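Local coordinates for protein acetone carboxylase alpha subunit (Xanthobacter autotrophicus Py2, PDB 5M45) that forms the alpha subunit of a multi-chain, metal-containing carboxylase and belongs to the hydantoinase B/oxoprolinase family, at residues Y288-F293 / W408-R413; D137-N142 / I157-W162; V296-E301 / W342-A347. All coordinates share one frame; numbering follows the deposited sequence.

How the contacts relate
Contact 2 comes first along the chain and closes before the other two open; contact 3 is nested inside the long loop that contact 1 closes. Contacts 1 and 3 share strand 286-297, an edge strand, within this chain, of a four-stranded mixed sheet. Their centres lie about 22 Å apart. Contact 2 belongs to a separate seven-stranded antiparallel sheet, with its centre about 37 Å from that of contact 1 and about 36 Å from that of contact 3. Contacts 1 and 3 thus tie one strand to helix 401-422 and to the loop before helix 349-361, while contact 2 holds together a sheet whose strand 153-162 begins at a manganese ligand, D153.

Contact 1: residues Y288-F293 / W408-R413; sequences YRQVGF and WTALWR
R413 and A410 of helix 401-422 meet Q290, V291 and G292 in a helix-on-sheet packing, on a strand at one edge of the four-stranded mixed sheet as counted within this chain. The short segments run nearly antiparallel, with 151° between their N-to-C directions, and their axes approach to 7.0 Å. The interface is buried.

The polar part centres on the V291 backbone. R413 NH2 donates to V291 O over 3.1 Å with an N-H...O angle of 152°, and the acceptor lies in the guanidinium plane. Two waters, also in that plane, complete the arrangement. One accepts from R413 NH1 and donates to V291 O at 3.0 Å, so two donors grip this carbonyl oxygen. The other accepts from both R413 NH2 and V291 N, the latter over 3.2 Å. Q290 and G292 make their backbone bonds with C320 and A318 of strand 313-324, whereas the peptide groups of V291 are met by arginine and water. Near Y288 a strand of another protein's chain pairs with this one, so the sheet runs on across the interface.

The van der Waals part rests on A410 and Q290. A410 CB points at the strand and touches V291 O at 3.7 Å, close to the glycine backbone that follows. Q290 CG lies between its backbone N and carbonyl carbon (chi1 54°), and in that position it reaches A410 O at 3.4 Å and makes an apolar touch with A410 CB at 3.9 Å. The bend of the chain beyond it lets the amide turn back along its own strand, where NE2 makes a weak hydrogen bond to Y288 O. L411 turns its end to C320 and to I356 of helix 349-361. At the margin, Q290 CB approaches R413 NH2 obliquely, at 4.1 Å.

Contact 2: residues D137-N142 / I157-W162; sequences DIFCNN and IVPIFW
F139 and I157 form an antiparallel hydrogen-bonded pair in the beta hairpin of strands 138-141 and 153-162, inside a seven-stranded sheet. Both of their backbone N-H groups and both carbonyls are used across the pair. F139 N donates to I157 O over 3.0 Å at 157°, in the plane of that carbonyl. The return bond, I157 N to F139 O, is 2.9 Å long and straighter at the hydrogen, 169°, although its donor stands 35° out of the carbonyl plane. N141 continues the pairing with H155.

Two residues the other way the pattern breaks, because P159 has no N-H to offer D137. D137 O instead meets carbon: P159 CD at 3.7 Å and V158 CG1 at 3.8 Å. The D137 carboxylate is engaged elsewhere, its OD2 forming a salt bridge with K205 and accepting from H134 N.

Side chains of the pair share one face of the sheet, where F139 CB and I157 CB stand 4.3 Å apart. F139 CG is anti to its carbonyl carbon, beside the backbone N that binds I157 O. The same oxygen lies in the ring plane at its edge, 3.8 Å from F139 CD2. V158 packs on C241 and R245 of helix 227-255.

The hairpin's connection carries H150, and strand 153-162 begins with D153, two ligands of the manganese ion. The chemistry is consistent with backbone bonding setting the register on the metal-side half, while at V158 and P159 the strands meet by carbon against the D137 carbonyl and the F139 ring edge.

Contact 3: residues V296-E301 / W342-A347; sequences VPYAHE and WHTYNA
Y298 and Y345 reach toward each other tip to tip inside a buried contact, Y298 OH and Y345 OH standing 2.9 Å apart, within hydrogen-bonding distance. The Y345 oxygen lies near the plane of the Y298 ring, at its edge. Below the hydroxyls the rings still touch, with Y298 CE1 at 3.9 Å from Y345 CE2.

W342, H343 and Y345 line Y298. H343 crosses it at about a right angle, its CB 3.7 Å from Y298 CE2, and W342 O approaches the same ring atom obliquely. V296 slides past Y345 in the opposite direction; its CG1, anti to the backbone N (chi1 -176°), comes in the ring plane to the edge at CE2, 3.9 Å away. Between V296 and Y298 the chain makes an inverse gamma turn centred on P297, closed by a weak bond from Y298 N to V296 O.

Within the loop, Y345 N donates to H343 ND1 over 3.2 Å at 153°, which ties the imidazole to the backbone that carries the tyrosine. H402, from helix 401-422, meets the Y345 ring as well, and T344 OG1 bonds to A188 O.

The end of strand 286-297 is thus joined to the loop before helix 349-361 by a probable hydroxyl-hydroxyl link among carbon contacts and the W342 carbonyl. Acceptance by ND1 implies that this nitrogen carries no proton, probably leaving the H343 hydrogen on NE2.

Contact 1: residues Y288-F293 / W408-R413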
loop_
_atom_site.group_PDB
_atom_site.type_symbol
_atom_site.label_atom_id
_atom_site.label_comp_id
_atom_site.label_asym_id
_atom_site.label_seq_id
_atom_site.Cartn_x
_atom_site.Cartn_y
_atom_site.Cartn_z
ATOM N N TYR A 288 30.391 -28.534 -12.963
ATOM C CA TYR A 288 30.876 -27.168 -13.271
ATOM C C TYR A 288 30.666 -26.297 -12.019
ATOM O O TYR A 288 29.553 -26.313 -11.441
ATOM C CB TYR A 288 30.085 -26.563 -14.454
ATOM C CG TYR A 288 30.142 -27.379 -15.750
ATOM C CD1 TYR A 288 29.367 -28.541 -15.913
ATOM C CD2 TYR A 288 30.934 -26.988 -16.810
ATOM C CE1 TYR A 288 29.433 -29.303 -17.065
ATOM C CE2 TYR A 288 30.991 -27.737 -17.980
ATOM C CZ TYR A 288 30.245 -28.896 -18.109
ATOM O OH TYR A 288 30.307 -29.650 -19.269
ATOM N N ARG A 289 31.692 -25.553 -11.587
ATOM C CA ARG A 289 31.619 -24.753 -10.368
ATOM C C ARG A 289 31.959 -23.280 -10.690
ATOM O O ARG A 289 32.941 -23.006 -11.364
ATOM C CB ARG A 289 32.574 -25.301 -9.279
ATOM C CG ARG A 289 32.422 -26.796 -9.007
ATOM C CD ARG A 289 33.451 -27.335 -7.994
ATOM N NE ARG A 289 33.411 -28.816 -7.991
ATOM C CZ ARG A 289 34.035 -29.610 -8.863
ATOM N NH1 ARG A 289 34.858 -29.134 -9.833
ATOM N NH2 ARG A 289 33.886 -30.910 -8.750
ATOM N N GLN A 290 31.121 -22.363 -10.210
ATOM C CA GLN A 290 31.254 -20.928 -10.483
ATOM C C GLN A 290 30.519 -20.098 -9.422
ATOM O O GLN A 290 29.750 -20.651 -8.603
ATOM C CB GLN A 290 30.786 -20.578 -11.910
ATOM C CG GLN A 290 29.366 -21.044 -12.269
ATOM C CD GLN A 290 29.306 -22.540 -12.683
ATOM O OE1 GLN A 290 30.002 -22.951 -13.618
ATOM N NE2 GLN A 290 28.503 -23.337 -11.969
ATOM N N VAL A 291 30.759 -18.780 -9.420
ATOM C CA VAL A 291 30.209 -17.898 -8.382
ATOM C C VAL A 291 30.039 -16.459 -8.916
ATOM O O VAL A 291 30.777 -16.027 -9.821
ATOM C CB VAL A 291 31.060 -17.954 -7.102
ATOM C CG1 VAL A 291 32.463 -17.459 -7.346
ATOM C CG2 VAL A 291 30.427 -17.203 -5.940
ATOM N N GLY A 292 29.054 -15.736 -8.369
ATOM C CA GLY A 292 28.908 -14.288 -8.586
ATOM C C GLY A 292 28.667 -13.530 -7.277
ATOM O O GLY A 292 28.229 -14.120 -6.299
ATOM N N PHE A 293 28.948 -12.229 -7.304
ATOM C CA PHE A 293 28.802 -11.311 -6.179
ATOM C C PHE A 293 28.273 -9.936 -6.683
ATOM O O PHE A 293 28.418 -9.598 -7.882
ATOM C CB PHE A 293 30.169 -11.031 -5.513
ATOM C CG PHE A 293 30.936 -12.246 -5.091
ATOM C CD1 PHE A 293 31.835 -12.869 -5.964
ATOM C CD2 PHE A 293 30.801 -12.755 -3.803
ATOM C CE1 PHE A 293 32.584 -13.971 -5.526
ATOM C CE2 PHE A 293 31.529 -13.862 -3.393
ATOM C CZ PHE A 293 32.415 -14.467 -4.254
ATOM N N TRP A 408 22.975 -14.783 -12.171
ATOM C CA TRP A 408 22.763 -15.514 -13.438
ATOM C C TRP A 408 23.991 -15.492 -14.372
ATOM O O TRP A 408 24.231 -16.469 -15.109
ATOM C CB TRP A 408 21.536 -15.019 -14.200
ATOM C CG TRP A 408 20.208 -15.172 -13.505
ATOM C CD1 TRP A 408 19.829 -16.166 -12.665
ATOM C CD2 TRP A 408 19.076 -14.287 -13.620
ATOM N NE1 TRP A 408 18.530 -15.953 -12.213
ATOM C CE2 TRP A 408 18.061 -14.797 -12.790
ATOM C CE3 TRP A 408 18.837 -13.108 -14.335
ATOM C CZ2 TRP A 408 16.821 -14.176 -12.665
ATOM C CZ3 TRP A 408 17.582 -12.505 -14.222
ATOM C CH2 TRP A 408 16.600 -13.024 -13.379
ATOM N N THR A 409 24.761 -14.413 -14.346
ATOM C CA THR A 409 25.907 -14.251 -15.257
ATOM C C THR A 409 26.928 -15.406 -15.177
ATOM O O THR A 409 27.460 -15.830 -16.198
ATOM C CB THR A 409 26.572 -12.865 -15.113
ATOM O OG1 THR A 409 27.473 -12.615 -16.211
ATOM C CG2 THR A 409 27.297 -12.743 -13.792
ATOM N N ALA A 410 27.163 -15.940 -13.977
ATOM C CA ALA A 410 28.114 -17.048 -13.801
ATOM C C ALA A 410 27.688 -18.336 -14.525
ATOM O O ALA A 410 28.542 -19.115 -14.937
ATOM C CB ALA A 410 28.333 -17.324 -12.331
ATOM N N LEU A 411 26.382 -18.552 -14.714
ATOM C CA LEU A 411 25.899 -19.772 -15.355
ATOM C C LEU A 411 26.270 -19.833 -16.837
ATOM O O LEU A 411 26.525 -20.913 -17.364
ATOM C CB LEU A 411 24.391 -19.991 -15.141
ATOM C CG LEU A 411 23.901 -19.755 -13.674
ATOM C CD1 LEU A 411 22.411 -20.009 -13.478
ATOM C CD2 LEU A 411 24.654 -20.538 -12.609
ATOM N N TRP A 412 26.332 -18.676 -17.519
ATOM C CA TRP A 412 26.864 -18.632 -18.904
ATOM C C TRP A 412 28.300 -19.162 -18.991
ATOM O O TRP A 412 28.665 -19.827 -19.966
ATOM C CB TRP A 412 26.926 -17.198 -19.452
ATOM C CG TRP A 412 25.657 -16.500 -19.772
ATOM C CD1 TRP A 412 24.932 -15.702 -18.928
ATOM C CD2 TRP A 412 24.985 -16.440 -21.059
ATOM N NE1 TRP A 412 23.845 -15.169 -19.612
ATOM C CE2 TRP A 412 23.867 -15.602 -20.912
ATOM C CE3 TRP A 412 25.243 -17.013 -22.307
ATOM C CZ2 TRP A 412 22.986 -15.322 -21.963
ATOM C CZ3 TRP A 412 24.385 -16.739 -23.366
ATOM C CH2 TRP A 412 23.268 -15.888 -23.193
ATOM N N ARG A 413 29.133 -18.863 -17.983
ATOM C CA ARG A 413 30.505 -19.333 -17.991
ATOM C C ARG A 413 30.603 -20.859 -17.898
ATOM O O ARG A 413 31.385 -21.503 -18.628
ATOM C CB ARG A 413 31.340 -18.675 -16.877
ATOM C CG ARG A 413 31.448 -17.168 -17.020
ATOM C CD ARG A 413 32.633 -16.561 -16.218
ATOM N NE ARG A 413 32.590 -16.909 -14.801
ATOM C CZ ARG A 413 31.864 -16.278 -13.863
ATOM N NH1 ARG A 413 31.090 -15.216 -14.134
ATOM N NH2 ARG A 413 31.930 -16.715 -12.595
HETATM O O HOH W 1 29.950 -13.914 -11.849
HETATM O O HOH W 2 33.483 -18.574 -11.086
#

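Contact 2: residues D137-N142 / I157-W162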
loop_
_atom_site.group_PDB
_atom_site.type_symbol
_atom_site.label_atom_id
_atom_site.label_comp_id
_atom_site.label_asym_id
_atom_site.label_seq_id
_atom_site.Cartn_x
_atom_site.Cartn_y
_atom_site.Cartn_z
ATOM N N ASP A 137 -14.334 -12.966 -16.175
ATOM C CA ASP A 137 -13.643 -12.342 -15.045
ATOM C C ASP A 137 -12.299 -11.742 -15.498
ATOM O O ASP A 137 -11.730 -12.171 -16.499
ATOM C CB ASP A 137 -13.422 -13.357 -13.913
ATOM C CG ASP A 137 -14.665 -13.590 -13.067
ATOM O OD1 ASP A 137 -15.703 -12.890 -13.228
ATOM O OD2 ASP A 137 -14.596 -14.468 -12.191
ATOM N N ILE A 138 -11.836 -10.743 -14.754
ATOM C CA ILE A 138 -10.485 -10.173 -14.909
ATOM C C ILE A 138 -9.759 -10.183 -13.555
ATOM O O ILE A 138 -10.269 -9.625 -12.569
ATOM C CB ILE A 138 -10.551 -8.706 -15.421
ATOM C CG1 ILE A 138 -11.301 -8.638 -16.751
ATOM C CG2 ILE A 138 -9.138 -8.145 -15.632
ATOM C CD1 ILE A 138 -11.587 -7.180 -17.221
ATOM N N PHE A 139 -8.576 -10.815 -13.519
ATOM C CA PHE A 139 -7.705 -10.839 -12.346
ATOM C C PHE A 139 -6.487 -9.929 -12.554
ATOM O O PHE A 139 -5.990 -9.793 -13.668
ATOM C CB PHE A 139 -7.281 -12.303 -11.979
ATOM C CG PHE A 139 -8.427 -13.179 -11.544
ATOM C CD1 PHE A 139 -8.821 -13.234 -10.206
ATOM C CD2 PHE A 139 -9.123 -13.961 -12.466
ATOM C CE1 PHE A 139 -9.887 -14.039 -9.801
ATOM C CE2 PHE A 139 -10.202 -14.760 -12.076
ATOM C CZ PHE A 139 -10.591 -14.806 -10.745
ATOM N N CYS A 140 -6.021 -9.286 -11.488
ATOM C CA CYS A 140 -4.787 -8.531 -11.515
ATOM C C CYS A 140 -3.883 -9.000 -10.381
ATOM O O CYS A 140 -4.358 -9.333 -9.307
ATOM C CB CYS A 140 -5.089 -7.023 -11.430
ATOM S SG CYS A 140 -3.649 -5.924 -11.557
ATOM N N ASN A 141 -2.577 -9.009 -10.626
ATOM C CA ASN A 141 -1.605 -9.504 -9.632
ATOM C C ASN A 141 -0.220 -8.923 -9.840
ATOM O O ASN A 141 0.195 -8.700 -10.991
ATOM C CB ASN A 141 -1.529 -11.047 -9.747
ATOM C CG ASN A 141 -0.489 -11.654 -8.838
ATOM O OD1 ASN A 141 -0.686 -11.748 -7.621
ATOM N ND2 ASN A 141 0.642 -12.031 -9.406
ATOM N N ASN A 142 0.487 -8.649 -8.737
ATOM C CA ASN A 142 1.928 -8.345 -8.792
ATOM C C ASN A 142 2.735 -8.822 -7.580
ATOM O O ASN A 142 3.887 -8.382 -7.399
ATOM C CB ASN A 142 2.159 -6.844 -9.034
ATOM C CG ASN A 142 1.858 -6.004 -7.804
ATOM O OD1 ASN A 142 1.306 -6.524 -6.837
ATOM N ND2 ASN A 142 2.248 -4.721 -7.816
ATOM N N ILE A 157 -4.644 -11.360 -15.748
ATOM C CA ILE A 157 -4.881 -12.795 -16.019
ATOM C C ILE A 157 -6.411 -13.046 -16.254
ATOM O O ILE A 157 -7.248 -12.654 -15.441
ATOM C CB ILE A 157 -4.339 -13.652 -14.850
ATOM C CG1 ILE A 157 -2.809 -13.520 -14.701
ATOM C CG2 ILE A 157 -4.683 -15.122 -15.060
ATOM C CD1 ILE A 157 -2.321 -13.936 -13.309
ATOM N N VAL A 158 -6.754 -13.671 -17.390
ATOM C CA VAL A 158 -8.148 -13.923 -17.803
ATOM C C VAL A 158 -8.303 -15.446 -18.078
ATOM O O VAL A 158 -7.532 -16.009 -18.868
ATOM C CB VAL A 158 -8.489 -13.127 -19.077
ATOM C CG1 VAL A 158 -9.863 -13.493 -19.585
ATOM C CG2 VAL A 158 -8.373 -11.630 -18.799
ATOM N N PRO A 159 -9.312 -16.099 -17.463
ATOM C CA PRO A 159 -9.577 -17.505 -17.794
ATOM C C PRO A 159 -10.243 -17.637 -19.158
ATOM O O PRO A 159 -10.931 -16.701 -19.619
ATOM C CB PRO A 159 -10.521 -17.970 -16.673
ATOM C CG PRO A 159 -11.286 -16.725 -16.325
ATOM C CD PRO A 159 -10.278 -15.588 -16.471
ATOM N N ILE A 160 -9.998 -18.770 -19.805
ATOM C CA ILE A 160 -10.591 -19.098 -21.113
ATOM C C ILE A 160 -11.534 -20.292 -20.981
ATOM O O ILE A 160 -11.133 -21.349 -20.488
ATOM C CB ILE A 160 -9.482 -19.405 -22.160
ATOM C CG1 ILE A 160 -8.503 -18.221 -22.236
ATOM C CG2 ILE A 160 -10.111 -19.723 -23.509
ATOM C CD1 ILE A 160 -7.250 -18.447 -23.080
ATOM N N PHE A 161 -12.778 -20.119 -21.434
ATOM C CA PHE A 161 -13.860 -21.112 -21.336
ATOM C C PHE A 161 -14.310 -21.606 -22.725
ATOM O O PHE A 161 -14.215 -20.894 -23.709
ATOM C CB PHE A 161 -15.066 -20.517 -20.558
ATOM C CG PHE A 161 -14.887 -20.521 -19.045
ATOM C CD1 PHE A 161 -14.094 -19.581 -18.421
ATOM C CD2 PHE A 161 -15.558 -21.457 -18.261
ATOM C CE1 PHE A 161 -13.954 -19.565 -17.023
ATOM C CE2 PHE A 161 -15.395 -21.471 -16.884
ATOM C CZ PHE A 161 -14.612 -20.515 -16.254
ATOM N N TRP A 162 -14.738 -22.854 -22.793
ATOM C CA TRP A 162 -15.332 -23.445 -23.985
ATOM C C TRP A 162 -16.541 -24.263 -23.524
ATOM O O TRP A 162 -16.408 -25.188 -22.718
ATOM C CB TRP A 162 -14.348 -24.338 -24.762
ATOM C CG TRP A 162 -14.981 -24.933 -26.007
ATOM C CD1 TRP A 162 -15.379 -26.251 -26.192
ATOM C CD2 TRP A 162 -15.319 -24.254 -27.214
ATOM N NE1 TRP A 162 -15.947 -26.405 -27.436
ATOM C CE2 TRP A 162 -15.919 -25.200 -28.083
ATOM C CE3 TRP A 162 -15.169 -22.943 -27.649
ATOM C CZ2 TRP A 162 -16.361 -24.868 -29.357
ATOM C CZ3 TRP A 162 -15.625 -22.617 -28.945
ATOM C CH2 TRP A 162 -16.189 -23.575 -29.776
#

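Contact 3: residues V296-E301 / W342-A347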
loop_
_atom_site.group_PDB
_atom_site.type_symbol
_atom_site.label_atom_id
_atom_site.label_comp_id
_atom_site.label_asym_id
_atom_site.label_seq_id
_atom_site.Cartn_x
_atom_site.Cartn_y
_atom_site.Cartn_z
ATOM N N VAL A 296 26.349 -3.901 -1.753
ATOM C CA VAL A 296 25.275 -3.119 -1.135
ATOM C C VAL A 296 25.880 -2.112 -0.124
ATOM O O VAL A 296 25.942 -2.401 1.079
ATOM C CB VAL A 296 24.246 -4.023 -0.459
ATOM C CG1 VAL A 296 23.086 -3.197 0.090
ATOM C CG2 VAL A 296 23.711 -5.071 -1.441
ATOM N N PRO A 297 26.302 -0.910 -0.617
ATOM C CA PRO A 297 26.971 0.080 0.241
ATOM C C PRO A 297 25.988 0.991 1.022
ATOM O O PRO A 297 25.931 2.219 0.787
ATOM C CB PRO A 297 27.855 0.857 -0.741
ATOM C CG PRO A 297 27.156 0.771 -2.046
ATOM C CD PRO A 297 26.529 -0.612 -2.050
ATOM N N TYR A 298 25.242 0.379 1.971
ATOM C CA TYR A 298 24.206 1.118 2.707
ATOM C C TYR A 298 24.746 1.898 3.904
ATOM O O TYR A 298 23.996 2.642 4.532
ATOM C CB TYR A 298 23.030 0.202 3.113
ATOM C CG TYR A 298 21.875 0.095 2.114
ATOM C CD1 TYR A 298 22.082 0.225 0.727
ATOM C CD2 TYR A 298 20.579 -0.156 2.553
ATOM C CE1 TYR A 298 21.030 0.100 -0.175
ATOM C CE2 TYR A 298 19.522 -0.277 1.665
ATOM C CZ TYR A 298 19.746 -0.146 0.300
ATOM O OH TYR A 298 18.712 -0.268 -0.594
ATOM N N ALA A 299 26.020 1.755 4.233
ATOM C CA ALA A 299 26.635 2.557 5.314
ATOM C C ALA A 299 26.810 4.042 4.953
ATOM O O ALA A 299 26.818 4.885 5.858
ATOM C CB ALA A 299 27.959 1.954 5.786
ATOM N N HIS A 300 26.930 4.355 3.654
ATOM C CA HIS A 300 27.243 5.717 3.193
ATOM C C HIS A 300 26.113 6.701 3.605
ATOM O O HIS A 300 24.927 6.342 3.577
ATOM C CB HIS A 300 27.398 5.722 1.647
ATOM C CG HIS A 300 28.082 6.928 1.089
ATOM N ND1 HIS A 300 27.425 8.104 0.823
ATOM C CD2 HIS A 300 29.359 7.121 0.675
ATOM C CE1 HIS A 300 28.260 8.984 0.294
ATOM N NE2 HIS A 300 29.445 8.418 0.209
ATOM N N GLU A 301 26.488 7.933 3.918
ATOM C CA GLU A 301 25.516 8.943 4.338
ATOM C C GLU A 301 24.439 9.310 3.297
ATOM O O GLU A 301 23.374 9.789 3.660
ATOM C CB GLU A 301 26.208 10.219 4.851
ATOM C CG GLU A 301 26.965 11.005 3.782
ATOM C CD GLU A 301 27.342 12.432 4.199
ATOM O OE1 GLU A 301 28.385 12.903 3.678
ATOM O OE2 GLU A 301 26.584 13.087 4.994
ATOM N N TRP A 342 17.947 -6.122 4.504
ATOM C CA TRP A 342 17.123 -4.934 4.687
ATOM C C TRP A 342 17.462 -3.907 3.584
ATOM O O TRP A 342 18.242 -2.978 3.766
ATOM C CB TRP A 342 17.274 -4.343 6.093
ATOM C CG TRP A 342 17.002 -5.315 7.211
ATOM C CD1 TRP A 342 17.940 -5.863 8.056
ATOM C CD2 TRP A 342 15.743 -5.869 7.605
ATOM N NE1 TRP A 342 17.339 -6.713 8.950
ATOM C CE2 TRP A 342 15.989 -6.742 8.690
ATOM C CE3 TRP A 342 14.436 -5.735 7.139
ATOM C CZ2 TRP A 342 14.967 -7.445 9.339
ATOM C CZ3 TRP A 342 13.426 -6.422 7.784
ATOM C CH2 TRP A 342 13.701 -7.281 8.878
ATOM N N HIS A 343 16.871 -4.172 2.419
ATOM C CA HIS A 343 17.114 -3.460 1.159
ATOM C C HIS A 343 16.038 -3.936 0.166
ATOM O O HIS A 343 15.175 -4.729 0.541
ATOM C CB HIS A 343 18.548 -3.715 0.675
ATOM C CG HIS A 343 18.936 -5.161 0.631
ATOM N ND1 HIS A 343 18.300 -6.082 -0.168
ATOM C CD2 HIS A 343 19.899 -5.854 1.287
ATOM C CE1 HIS A 343 18.839 -7.280 -0.005
ATOM N NE2 HIS A 343 19.804 -7.170 0.889
ATOM N N THR A 344 16.120 -3.478 -1.089
ATOM C CA THR A 344 15.117 -3.808 -2.134
ATOM C C THR A 344 15.587 -4.834 -3.185
ATOM O O THR A 344 14.997 -4.926 -4.270
ATOM C CB THR A 344 14.622 -2.511 -2.824
ATOM O OG1 THR A 344 15.706 -1.804 -3.428
ATOM C CG2 THR A 344 13.950 -1.600 -1.797
ATOM N N TYR A 345 16.558 -5.678 -2.823
ATOM C CA TYR A 345 17.277 -6.592 -3.763
ATOM C C TYR A 345 16.959 -8.081 -3.536
ATOM O O TYR A 345 17.555 -8.959 -4.222
ATOM C CB TYR A 345 18.834 -6.319 -3.756
ATOM C CG TYR A 345 19.131 -4.816 -3.643
ATOM C CD1 TYR A 345 18.551 -3.914 -4.538
ATOM C CD2 TYR A 345 19.991 -4.307 -2.658
ATOM C CE1 TYR A 345 18.739 -2.557 -4.418
ATOM C CE2 TYR A 345 20.193 -2.925 -2.531
ATOM C CZ TYR A 345 19.572 -2.054 -3.404
ATOM O OH TYR A 345 19.714 -0.689 -3.262
ATOM N N ASN A 346 16.032 -8.397 -2.629
ATOM C CA ASN A 346 15.632 -9.763 -2.363
ATOM C C ASN A 346 14.800 -10.374 -3.503
ATOM O O ASN A 346 14.231 -9.629 -4.338
ATOM C CB ASN A 346 14.828 -9.820 -1.048
ATOM C CG ASN A 346 15.591 -9.195 0.110
ATOM O OD1 ASN A 346 16.570 -9.761 0.581
ATOM N ND2 ASN A 346 15.188 -7.993 0.532
ATOM N N ALA A 347 14.710 -11.705 -3.548
ATOM C CA ALA A 347 13.955 -12.367 -4.601
ATOM C C ALA A 347 13.074 -13.530 -4.096
ATOM O O ALA A 347 12.579 -13.498 -2.923
ATOM C CB ALA A 347 14.931 -12.780 -5.746
#